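Local atomic coordinates of Non-ribosomal peptide synthetase (Methanobrevibacter ruminantium, PDB entry 6VTJ), a protein that probably releases a carrier-bound peptide by reducing its phosphopantetheine thioester with NADPH, in a thiolation-reductase didomain of a non-ribosomal peptide synthetase. Residues N107-E112 / Q305-G310; D96-Y101 / T281-Q286. All coordinates share one frame; numbering follows the deposited sequence.

Two consecutive short helices, 94-99 and 104-111, pack against a much later part of the chain: helix 291-308 and the loop leading into it from strand 252-258. Contact 2 joins the end of the first helix to that loop, and contact 1 joins the second helix to the last turn of helix 291-308. Their centres lie about 15 Å apart, and their segments alternate along the chain. They also meet directly: Tyr101 OH of contact 2 is 2.6 Å from Gln305 OE1 of contact 1, a probable hydrogen bond, while Leu110 packs on Leu282. Together they lay the residues 94-111 along the flank of what is, by family, the Rossmann-type reductase domain.

Contact 1: residues N107-E112 / Q305-G310; sequences NELLQE and QAATKG
Leu109 reaches from helix 104-111 to the final turn of helix 291-308, making every contact between residues 107-112 and 305-310. Its CB points at the other helix without touching it. CG, anti to the carbonyl carbon (chi1 -84°), carries the side chain on toward Ala307 and Thr308, and the two methyls then part: CD2 touches neither residue, while CD1 makes the contact. That one methyl meets Ala307 CB at 3.6 Å, lies 3.8 Å from the backbone N of Thr308 and approaches Thr308 CG2 at 4.0 Å.

Thr308 presents CG2 because its OG1 turns back to its own helix, where it makes a short 2.5 Å bond to Gln305 O, in the carbonyl plane and on a lone pair. The same side chain also packs on Glu105 and Ile106, one turn before Leu109. A serine at this site would keep the hydroxyl but lose CG2, and would probably open a small gap beside CD1 of Leu109, leaving that methyl to Ala307 and the backbone of the last turn. Arg384 also touches Leu109 and bridges to Glu112. Between the two segments the contact is van der Waals packing of one leucine methyl, without polar bonds and small in area (104 Å²), which implies weak directionality.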
# COMPACT_ATOMS: atom_id res chain seq x y z
N ASN A 107 -5.35 16.62 16.93
CA ASN A 107 -6.79 16.36 16.97
C ASN A 107 -7.59 17.65 16.82
O ASN A 107 -8.65 17.68 16.17
CB ASN A 107 -7.15 15.65 18.28
CG ASN A 107 -6.80 14.18 18.25
OD1 ASN A 107 -6.69 13.60 17.17
ND2 ASN A 107 -6.64 13.55 19.43
N GLU A 108 -7.08 18.74 17.40
CA GLU A 108 -7.72 20.04 17.21
C GLU A 108 -7.71 20.45 15.74
O GLU A 108 -8.71 20.98 15.23
CB GLU A 108 -7.02 21.10 18.07
CG GLU A 108 -7.72 21.38 19.40
N LEU A 109 -6.59 20.23 15.05
CA LEU A 109 -6.56 20.55 13.62
C LEU A 109 -7.53 19.66 12.86
O LEU A 109 -8.27 20.13 11.98
CB LEU A 109 -5.15 20.36 13.06
CG LEU A 109 -4.10 21.46 13.16
CD1 LEU A 109 -3.00 21.18 12.15
CD2 LEU A 109 -4.70 22.85 12.95
N LEU A 110 -7.55 18.37 13.18
CA LEU A 110 -8.45 17.43 12.53
C LEU A 110 -9.90 17.89 12.65
O LEU A 110 -10.69 17.73 11.71
CB LEU A 110 -8.26 16.02 13.11
CG LEU A 110 -6.94 15.36 12.72
CD1 LEU A 110 -6.73 13.97 13.34
CD2 LEU A 110 -6.80 15.31 11.19
N GLN A 111 -10.26 18.49 13.80
CA GLN A 111 -11.63 18.97 13.97
C GLN A 111 -12.01 20.07 12.97
O GLN A 111 -13.19 20.26 12.71
CB GLN A 111 -11.86 19.47 15.40
CG GLN A 111 -12.02 18.36 16.43
CD GLN A 111 -12.59 17.08 15.82
OE1 GLN A 111 -13.76 17.02 15.41
NE2 GLN A 111 -11.77 16.03 15.77
N GLU A 112 -11.03 20.75 12.39
CA GLU A 112 -11.33 21.74 11.37
C GLU A 112 -11.64 21.12 10.01
O GLU A 112 -12.04 21.85 9.10
CB GLU A 112 -10.16 22.72 11.23
CG GLU A 112 -9.64 23.27 12.56
CD GLU A 112 -8.50 24.26 12.38
OE1 GLU A 112 -8.06 24.48 11.23
OE2 GLU A 112 -8.03 24.83 13.39
N GLN A 305 1.91 17.01 12.52
CA GLN A 305 2.76 17.78 13.42
C GLN A 305 3.28 19.05 12.75
O GLN A 305 3.14 20.17 13.28
CB GLN A 305 3.91 16.91 13.89
CG GLN A 305 4.81 17.55 14.94
CD GLN A 305 5.90 16.59 15.38
OE1 GLN A 305 5.62 15.50 15.87
NE2 GLN A 305 7.15 16.98 15.16
N ALA A 306 3.91 18.89 11.57
CA ALA A 306 4.38 20.06 10.83
C ALA A 306 3.24 21.04 10.56
O ALA A 306 3.45 22.26 10.55
CB ALA A 306 5.01 19.65 9.50
N ALA A 307 2.03 20.52 10.33
CA ALA A 307 0.88 21.40 10.17
C ALA A 307 0.59 22.18 11.44
O ALA A 307 0.23 23.36 11.38
CB ALA A 307 -0.36 20.60 9.76
N THR A 308 0.74 21.55 12.61
CA THR A 308 0.54 22.28 13.87
C THR A 308 1.57 23.36 14.03
O THR A 308 1.37 24.28 14.82
CB THR A 308 0.59 21.38 15.11
OG1 THR A 308 1.95 20.97 15.36
CG2 THR A 308 -0.30 20.17 14.97
N LYS A 309 2.68 23.27 13.32
CA LYS A 309 3.64 24.37 13.32
C LYS A 309 3.43 25.35 12.17
O LYS A 309 4.17 26.32 12.07
CB LYS A 309 5.08 23.83 13.27
CG LYS A 309 5.49 23.03 14.49
CD LYS A 309 5.11 23.74 15.78
N GLY A 310 2.45 25.14 11.31
CA GLY A 310 2.12 26.13 10.30
C GLY A 310 2.37 25.70 8.86
O GLY A 310 2.07 26.49 7.95

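Contact 2: residues D96-Y101 / T281-Q286; sequences DIIKNY and TLYYEQ
Tyr283 lies across the end of helix 94-99 and takes its contacts at the hydroxyl end of the ring. CG2 of Ile98 comes in obliquely, 3.4 Å from Tyr283 CE1 and 3.5 Å from the phenol OH, the two side chains crossing at about a right angle. That branch stands anti to the backbone N of Ile98 (with CG1 at chi1 -78°), on the side facing the loop. From the next residue, Lys99 CG reaches the same Tyr283 OH at 3.4 Å, so aliphatic carbons of two successive residues border the phenol oxygen. The rest of Lys99 runs on extended, and its ammonium is salt-bridged to Asp95, one turn back. Glu285 comes close as well, its OE1 4.5 Å from Lys99 CE; the charges, 5.2 Å apart from Glu285 OE1 to Lys99 NZ, are not in contact and probably attract weakly.

The loop's own backbone covers one face of the ring, which probably limits its rotation. Glu285 has a left-handed conformation (phi 56°), and its backbone N sits 3.4 Å above the plane of the Tyr283 ring, over the centre. Beside this residue the amide of Gln286 ties two backbone groups flanking Tyr283: NE2 donates to Leu282 O at 2.9 Å, and OE1 accepts from Tyr284 N in a nearly straight bond of 2.9 Å (173°). NE2 has a second acceptor in Val261 O, linking the loop to residues soon after strand 252-258.

Further out, Tyr103 stacks on Tyr283 and bonds through its hydroxyl to Ile98 O, coupling both sides of the contact. Ile98 also rests on Cys294 of helix 291-308. The loop thus packs beside helices 94-99 and 104-111, which themselves touch helix 291-308, and its Leu282 fills the seam between Ile106 of helix 104-111 and Phe297 and Leu304 of the long helix.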
# COMPACT_ATOMS: atom_id res chain seq x y z
N ASP A 96 6.00 2.07 21.65
CA ASP A 96 6.34 3.20 22.51
C ASP A 96 6.39 4.50 21.73
O ASP A 96 5.91 5.54 22.20
CB ASP A 96 7.69 2.94 23.19
CG ASP A 96 7.61 1.83 24.22
OD1 ASP A 96 6.61 1.75 24.97
OD2 ASP A 96 8.57 1.03 24.29
N ILE A 97 6.99 4.48 20.54
CA ILE A 97 6.97 5.66 19.68
C ILE A 97 5.54 6.11 19.42
O ILE A 97 5.22 7.30 19.46
CB ILE A 97 7.75 5.38 18.38
CG1 ILE A 97 9.24 5.21 18.71
CG2 ILE A 97 7.61 6.53 17.41
CD1 ILE A 97 10.04 4.64 17.58
N ILE A 98 4.63 5.15 19.20
CA ILE A 98 3.25 5.48 18.88
C ILE A 98 2.56 6.12 20.08
O ILE A 98 1.91 7.17 19.97
CB ILE A 98 2.50 4.23 18.40
CG1 ILE A 98 2.87 3.93 16.94
CG2 ILE A 98 1.00 4.40 18.55
CD1 ILE A 98 2.75 2.46 16.60
N LYS A 99 2.70 5.50 21.26
CA LYS A 99 1.95 5.93 22.44
C LYS A 99 2.60 7.10 23.18
O LYS A 99 1.91 7.79 23.93
CB LYS A 99 1.77 4.75 23.40
CG LYS A 99 0.85 3.67 22.87
CD LYS A 99 0.90 2.45 23.76
CE LYS A 99 -0.12 1.39 23.34
NZ LYS A 99 0.28 0.03 23.82
N ASN A 100 3.89 7.36 22.98
CA ASN A 100 4.58 8.42 23.71
C ASN A 100 4.44 9.72 22.92
O ASN A 100 5.37 10.22 22.29
CB ASN A 100 6.04 8.07 23.95
CG ASN A 100 6.81 9.20 24.59
OD1 ASN A 100 6.36 9.78 25.60
ND2 ASN A 100 7.96 9.55 24.01
N TYR A 101 3.24 10.29 22.98
CA TYR A 101 2.91 11.42 22.12
C TYR A 101 1.64 12.06 22.65
O TYR A 101 0.74 11.37 23.14
CB TYR A 101 2.72 10.96 20.67
CG TYR A 101 2.86 12.07 19.63
CD1 TYR A 101 4.10 12.38 19.08
CD2 TYR A 101 1.76 12.78 19.20
CE1 TYR A 101 4.24 13.38 18.13
CE2 TYR A 101 1.89 13.79 18.25
CZ TYR A 101 3.12 14.09 17.73
OH TYR A 101 3.25 15.08 16.79
N THR A 281 -10.04 11.40 11.89
CA THR A 281 -9.48 10.42 12.80
C THR A 281 -8.01 10.16 12.47
O THR A 281 -7.66 9.90 11.32
CB THR A 281 -10.27 9.10 12.71
OG1 THR A 281 -11.68 9.36 12.86
CG2 THR A 281 -9.82 8.15 13.80
N LEU A 282 -7.16 10.19 13.50
CA LEU A 282 -5.81 9.67 13.33
C LEU A 282 -5.59 8.51 14.29
O LEU A 282 -5.64 7.35 13.88
CB LEU A 282 -4.74 10.75 13.54
CG LEU A 282 -3.27 10.33 13.51
CD1 LEU A 282 -2.88 9.69 12.22
CD2 LEU A 282 -2.41 11.54 13.72
N TYR A 283 -5.36 8.81 15.57
CA TYR A 283 -4.96 7.80 16.54
C TYR A 283 -6.08 7.51 17.53
O TYR A 283 -6.61 8.43 18.17
CB TYR A 283 -3.73 8.26 17.31
CG TYR A 283 -3.21 7.20 18.24
CD1 TYR A 283 -2.80 5.98 17.75
CD2 TYR A 283 -3.15 7.42 19.62
CE1 TYR A 283 -2.31 5.00 18.59
CE2 TYR A 283 -2.66 6.43 20.48
CZ TYR A 283 -2.24 5.22 19.95
OH TYR A 283 -1.75 4.20 20.75
N TYR A 284 -6.40 6.23 17.70
CA TYR A 284 -7.33 5.79 18.73
C TYR A 284 -6.92 4.42 19.30
O TYR A 284 -7.78 3.60 19.65
CB TYR A 284 -8.77 5.75 18.19
CG TYR A 284 -8.93 4.89 16.95
CD1 TYR A 284 -8.51 5.35 15.70
CD2 TYR A 284 -9.48 3.62 17.03
CE1 TYR A 284 -8.65 4.55 14.56
CE2 TYR A 284 -9.62 2.83 15.91
CZ TYR A 284 -9.20 3.30 14.68
OH TYR A 284 -9.33 2.49 13.57
N GLU A 285 -5.61 4.15 19.37
CA GLU A 285 -5.06 2.86 19.81
C GLU A 285 -5.60 1.69 18.99
O GLU A 285 -5.97 0.64 19.53
CB GLU A 285 -5.30 2.65 21.31
CG GLU A 285 -4.15 3.20 22.12
CD GLU A 285 -4.36 3.14 23.62
OE1 GLU A 285 -4.50 2.02 24.15
OE2 GLU A 285 -4.39 4.23 24.24
N GLN A 286 -5.63 1.87 17.68
CA GLN A 286 -5.91 0.79 16.74
C GLN A 286 -4.68 -0.10 16.62
O GLN A 286 -3.57 0.24 17.06
CB GLN A 286 -6.31 1.35 15.37
CG GLN A 286 -5.20 2.14 14.64
CD GLN A 286 -5.23 3.66 14.92
OE1 GLN A 286 -5.36 4.09 16.06
NE2 GLN A 286 -5.11 4.47 13.86